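Long-range contact in homoprotocatechuate 2,3-dioxygenase (Brevibacterium fuscum, PDB 4Z6M), which cleaves the aromatic ring of homoprotocatechuate with molecular oxygen at a non-haem iron(II) centre held by two histidines and a carboxylate: residues 203-215 and 302-314. The protein carries 1 engineered substitution. Residues are numbered along the deposited sequence; the frame is centred on the assembly and turned at random.
Sequences ALTGGNGPRLHHV and PSWYTEASKVLDL. With FE2 (Fe (II) ion), chain E.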
loop_
_atom_site.group_PDB
_atom_site.type_symbol
_atom_site.label_atom_id
_atom_site.label_comp_id
_atom_site.label_asym_id
_atom_site.label_seq_id
_atom_site.Cartn_x
_atom_site.Cartn_y
_atom_site.Cartn_z
ATOM N N ALA A 203 -9.129 3.335 26.950
ATOM C CA ALA A 203 -8.610 2.028 27.314
ATOM C C ALA A 203 -7.897 2.207 28.640
ATOM O O ALA A 203 -7.446 3.301 28.967
ATOM C CB ALA A 203 -7.671 1.490 26.242
ATOM N N LEU A 204 -7.792 1.112 29.380
ATOM C CA LEU A 204 -7.153 1.112 30.694
ATOM C C LEU A 204 -5.972 0.149 30.648
ATOM O O LEU A 204 -6.100 -1.016 30.238
ATOM C CB LEU A 204 -8.124 0.671 31.775
ATOM C CG LEU A 204 -9.408 1.476 31.950
ATOM C CD1 LEU A 204 -10.257 0.856 33.049
ATOM C CD2 LEU A 204 -9.103 2.949 32.210
ATOM N N THR A 205 -4.829 0.660 31.057
ATOM C CA THR A 205 -3.588 -0.082 31.223
ATOM C C THR A 205 -3.273 -0.113 32.711
ATOM O O THR A 205 -3.194 0.934 33.360
ATOM C CB THR A 205 -2.423 0.585 30.467
ATOM O OG1 THR A 205 -2.746 0.628 29.056
ATOM C CG2 THR A 205 -1.143 -0.184 30.664
ATOM N N GLY A 206 -3.116 -1.314 33.259
ATOM C CA GLY A 206 -2.797 -1.413 34.669
ATOM C C GLY A 206 -1.442 -0.825 34.993
ATOM O O GLY A 206 -0.434 -1.121 34.331
ATOM N N GLY A 207 -1.406 0.030 36.011
ATOM C CA GLY A 207 -0.158 0.634 36.423
ATOM C C GLY A 207 -0.424 1.740 37.435
ATOM O O GLY A 207 -1.566 2.038 37.780
ATOM N N ASN A 208 0.634 2.355 37.913
ATOM C CA ASN A 208 0.503 3.468 38.849
ATOM C C ASN A 208 -0.225 4.623 38.155
ATOM O O ASN A 208 0.085 4.964 37.014
ATOM C CB ASN A 208 1.892 3.930 39.274
ATOM C CG ASN A 208 2.707 2.835 39.934
ATOM O OD1 ASN A 208 2.178 1.819 40.389
ATOM N ND2 ASN A 208 4.007 3.035 39.982
ATOM N N GLY A 209 -1.240 5.183 38.800
ATOM C CA GLY A 209 -1.990 6.269 38.175
ATOM C C GLY A 209 -2.786 7.122 39.128
ATOM O O GLY A 209 -2.765 6.888 40.346
ATOM N N PRO A 210 -3.479 8.147 38.599
ATOM C CA PRO A 210 -3.749 8.384 37.183
ATOM C C PRO A 210 -2.538 8.907 36.395
ATOM O O PRO A 210 -1.881 9.871 36.808
ATOM C CB PRO A 210 -4.855 9.427 37.225
ATOM C CG PRO A 210 -4.589 10.224 38.495
ATOM C CD PRO A 210 -4.173 9.133 39.461
ATOM N N ARG A 211 -2.274 8.302 35.238
ATOM C CA ARG A 211 -1.360 8.847 34.262
ATOM C C ARG A 211 -1.970 8.594 32.889
ATOM O O ARG A 211 -2.755 7.656 32.718
ATOM C CB ARG A 211 0.022 8.219 34.356
ATOM C CG ARG A 211 0.828 8.637 35.582
ATOM C CD ARG A 211 2.211 8.017 35.574
ATOM N NE ARG A 211 2.055 6.595 35.781
ATOM C CZ ARG A 211 2.914 5.657 35.419
ATOM N NH1 ARG A 211 4.067 5.967 34.848
ATOM N NH2 ARG A 211 2.596 4.388 35.646
ATOM N N LEU A 212 -1.598 9.424 31.919
ATOM C CA LEU A 212 -2.040 9.233 30.551
ATOM C C LEU A 212 -1.015 8.399 29.829
ATOM O O LEU A 212 0.150 8.789 29.695
ATOM C CB LEU A 212 -2.240 10.578 29.829
ATOM C CG LEU A 212 -2.539 10.487 28.322
ATOM C CD1 LEU A 212 -3.944 9.980 28.148
ATOM C CD2 LEU A 212 -2.303 11.826 27.635
ATOM N N HIS A 213 -1.440 7.240 29.321
ATOM C CA HIS A 213 -0.511 6.400 28.595
ATOM C C HIS A 213 -0.231 6.937 27.187
ATOM O O HIS A 213 0.927 7.138 26.820
ATOM C CB HIS A 213 -0.976 4.947 28.521
ATOM C CG HIS A 213 0.126 4.020 28.150
ATOM N ND1 HIS A 213 0.591 3.892 26.862
ATOM C CD2 HIS A 213 0.921 3.226 28.917
ATOM C CE1 HIS A 213 1.612 3.067 26.845
ATOM N NE2 HIS A 213 1.824 2.637 28.078
ATOM N N HIS A 214 -1.286 7.186 26.412
ATOM C CA HIS A 214 -1.112 7.774 25.073
ATOM C C HIS A 214 -2.373 8.359 24.527
ATOM O O HIS A 214 -3.467 8.115 25.051
ATOM C CB HIS A 214 -0.533 6.759 24.080
ATOM C CG HIS A 214 -1.318 5.490 23.921
ATOM N ND1 HIS A 214 -1.053 4.354 24.656
ATOM C CD2 HIS A 214 -2.287 5.145 23.049
ATOM C CE1 HIS A 214 -1.844 3.369 24.244
ATOM N NE2 HIS A 214 -2.622 3.838 23.292
ATOM N N VAL A 215 -2.193 9.151 23.459
ATOM C CA VAL A 215 -3.263 9.553 22.561
ATOM C C VAL A 215 -2.942 8.893 21.229
ATOM O O VAL A 215 -1.786 8.908 20.807
ATOM C CB VAL A 215 -3.263 11.094 22.399
ATOM C CG1 VAL A 215 -4.353 11.532 21.441
ATOM C CG2 VAL A 215 -3.420 11.770 23.748
ATOM N N PRO A 302 10.388 -1.970 27.617
ATOM C CA PRO A 302 10.039 -1.812 29.044
ATOM C C PRO A 302 9.447 -0.440 29.385
ATOM O O PRO A 302 8.559 -0.341 30.234
ATOM C CB PRO A 302 11.361 -2.074 29.774
ATOM C CG PRO A 302 12.410 -2.147 28.726
ATOM C CD PRO A 302 11.768 -2.429 27.416
ATOM N N SER A 303 9.919 0.611 28.705
ATOM C CA SER A 303 9.353 1.941 28.931
ATOM C C SER A 303 7.858 2.016 28.659
ATOM O O SER A 303 7.174 2.873 29.221
ATOM C CB SER A 303 10.077 3.007 28.112
ATOM O OG SER A 303 9.934 2.789 26.720
ATOM N N TRP A 304 7.361 1.160 27.767
ATOM C CA TRP A 304 5.938 1.114 27.482
ATOM C C TRP A 304 5.139 0.789 28.738
ATOM O O TRP A 304 4.037 1.295 28.932
ATOM C CB TRP A 304 5.651 0.104 26.339
ATOM C CG TRP A 304 4.377 0.382 25.606
ATOM C CD1 TRP A 304 4.222 1.199 24.530
ATOM C CD2 TRP A 304 3.065 -0.087 25.936
ATOM N NE1 TRP A 304 2.909 1.248 24.150
ATOM C CE2 TRP A 304 2.173 0.472 24.993
ATOM C CE3 TRP A 304 2.551 -0.921 26.939
ATOM C CZ2 TRP A 304 0.811 0.241 25.036
ATOM C CZ3 TRP A 304 1.207 -1.141 26.987
ATOM C CH2 TRP A 304 0.346 -0.574 26.042
ATOM N N TYR A 305 5.699 -0.060 29.595
ATOM C CA TYR A 305 5.027 -0.413 30.824
ATOM C C TYR A 305 5.268 0.542 31.978
ATOM O O TYR A 305 4.492 0.526 32.923
ATOM C CB TYR A 305 5.459 -1.805 31.276
ATOM C CG TYR A 305 4.979 -2.916 30.371
ATOM C CD1 TYR A 305 3.630 -3.107 30.123
ATOM C CD2 TYR A 305 5.886 -3.789 29.766
ATOM C CE1 TYR A 305 3.186 -4.124 29.297
ATOM C CE2 TYR A 305 5.454 -4.829 28.946
ATOM C CZ TYR A 305 4.085 -4.991 28.718
ATOM O OH TYR A 305 3.623 -6.025 27.918
ATOM N N THR A 306 6.365 1.295 31.969
ATOM C CA THR A 306 6.755 2.091 33.124
ATOM C C THR A 306 6.485 3.587 32.986
ATOM O O THR A 306 6.283 4.269 34.002
ATOM C CB THR A 306 8.237 1.866 33.479
ATOM O OG1 THR A 306 9.093 2.367 32.449
ATOM C CG2 THR A 306 8.525 0.397 33.704
ATOM N N GLU A 307 6.517 4.106 31.761
ATOM C CA GLU A 307 6.453 5.557 31.540
ATOM C C GLU A 307 5.087 5.974 31.044
ATOM O O GLU A 307 4.494 5.283 30.209
ATOM C CB GLU A 307 7.506 6.009 30.545
ATOM C CG GLU A 307 8.886 5.505 30.862
ATOM C CD GLU A 307 9.324 5.904 32.260
ATOM O OE1 GLU A 307 9.407 7.124 32.494
ATOM O OE2 GLU A 307 9.578 5.023 33.113
ATOM N N ALA A 308 4.601 7.092 31.563
ATOM C CA ALA A 308 3.320 7.671 31.143
ATOM C C ALA A 308 3.251 9.101 31.669
ATOM O O ALA A 308 4.003 9.471 32.568
ATOM C CB ALA A 308 2.133 6.840 31.647
ATOM N N SER A 309 2.333 9.893 31.134
ATOM C CA SER A 309 2.265 11.313 31.459
ATOM C C SER A 309 1.476 11.603 32.734
ATOM O O SER A 309 0.449 11.000 32.994
ATOM C CB SER A 309 1.627 12.089 30.313
ATOM O OG SER A 309 2.364 11.940 29.102
ATOM N N LYS A 310 1.927 12.615 33.483
ATOM C CA LYS A 310 1.156 13.192 34.572
ATOM C C LYS A 310 -0.195 13.688 34.081
ATOM O O LYS A 310 -0.326 14.048 32.893
ATOM C CB LYS A 310 1.934 14.359 35.175
ATOM C CG LYS A 310 3.293 13.977 35.743
ATOM C CD LYS A 310 4.167 15.201 36.044
ATOM C CE LYS A 310 5.627 14.815 36.210
ATOM N NZ LYS A 310 6.468 15.975 36.605
ATOM N N VAL A 311 -1.183 13.750 34.974
ATOM C CA VAL A 311 -2.449 14.387 34.665
ATOM C C VAL A 311 -2.728 15.478 35.691
ATOM O O VAL A 311 -2.315 15.383 36.836
ATOM C CB VAL A 311 -3.645 13.410 34.564
ATOM C CG1 VAL A 311 -3.256 12.191 33.743
ATOM C CG2 VAL A 311 -4.215 13.011 35.907
ATOM N N LEU A 312 -3.458 16.499 35.266
ATOM C CA LEU A 312 -3.797 17.622 36.145
ATOM C C LEU A 312 -5.191 17.487 36.712
ATOM O O LEU A 312 -6.073 16.902 36.094
ATOM C CB LEU A 312 -3.704 18.950 35.396
ATOM C CG LEU A 312 -2.354 19.229 34.721
ATOM C CD1 LEU A 312 -2.341 20.608 34.088
ATOM C CD2 LEU A 312 -1.188 19.087 35.696
ATOM N N ASP A 313 -5.372 18.041 37.917
ATOM C CA ASP A 313 -6.691 18.289 38.450
ATOM C C ASP A 313 -7.249 19.614 37.896
ATOM O O ASP A 313 -6.611 20.270 37.053
ATOM C CB ASP A 313 -6.628 18.234 40.001
ATOM C CG ASP A 313 -5.877 19.400 40.634
ATOM O OD1 ASP A 313 -5.696 20.471 40.007
ATOM O OD2 ASP A 313 -5.425 19.223 41.800
ATOM N N LEU A 314 -8.444 20.006 38.333
ATOM C CA LEU A 314 -9.118 21.151 37.746
ATOM C C LEU A 314 -8.528 22.498 38.181
ATOM O O LEU A 314 -8.904 23.546 37.639
ATOM C CB LEU A 314 -10.613 21.094 38.052
ATOM C CG LEU A 314 -11.372 19.955 37.377
ATOM C CD1 LEU A 314 -12.857 20.068 37.678
ATOM C CD2 LEU A 314 -11.137 19.900 35.873
HETATM FE FE FE2 E . -3.648 2.359 21.994
HETATM O O HOH W 1 2.632 -0.108 34.801
HETATM O O HOH W 2 -0.642 12.340 37.544
HETATM O O HOH W 3 5.731 8.196 35.046
HETATM O O HOH W 4 3.214 2.713 33.852
HETATM O O HOH W 5 2.303 9.662 27.605
HETATM O O HOH W 6 -4.102 0.819 20.552
HETATM O O HOH W 7 -5.026 1.589 23.467
HETATM O O HOH W 8 -2.216 0.859 22.758
#
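The indole of W304 takes the edge of the H213 imidazole on one face, an edge-to-face pair with planes at 51° and H213 CE1 standing over the ring centre, 3.2 Å from W304 CE2. H213 and H214 form a classic beta bulge in the second glyoxalase-superfamily module, both facing N157. At the imidazole's own edge, H213 NE2 donates to W304 O (2.7 Å), in the carbonyl plane, so one residue holds both ring and N-H. H213 CG lies anti to the backbone N (chi1 -163°), which brings the ring to W304 although CB points away. H214 belongs to the facial triad of two histidines and a carboxylate: its NE2 binds the iron, as do H155, E267 and three waters. The nearly straight bond from H214 ND1 to second-shell H213 ND1 (2.8 Å) is consistent with fixing the rotation of the ligand ring. Before the bulge, L212 pairs with S309 in a single antiparallel bridge, L212 N to S309 O and S309 N to L212 O. The guanidinium of R211 has A308 CB over one face and two carbonyls at its edges. Its NE and NH2 converge side-on upon N208 O, while R211 NH1 donates to T306 O at 2.9 Å; T306 O lies in the guanidinium plane, whereas NH1 stands 38° out of the carbonyl plane.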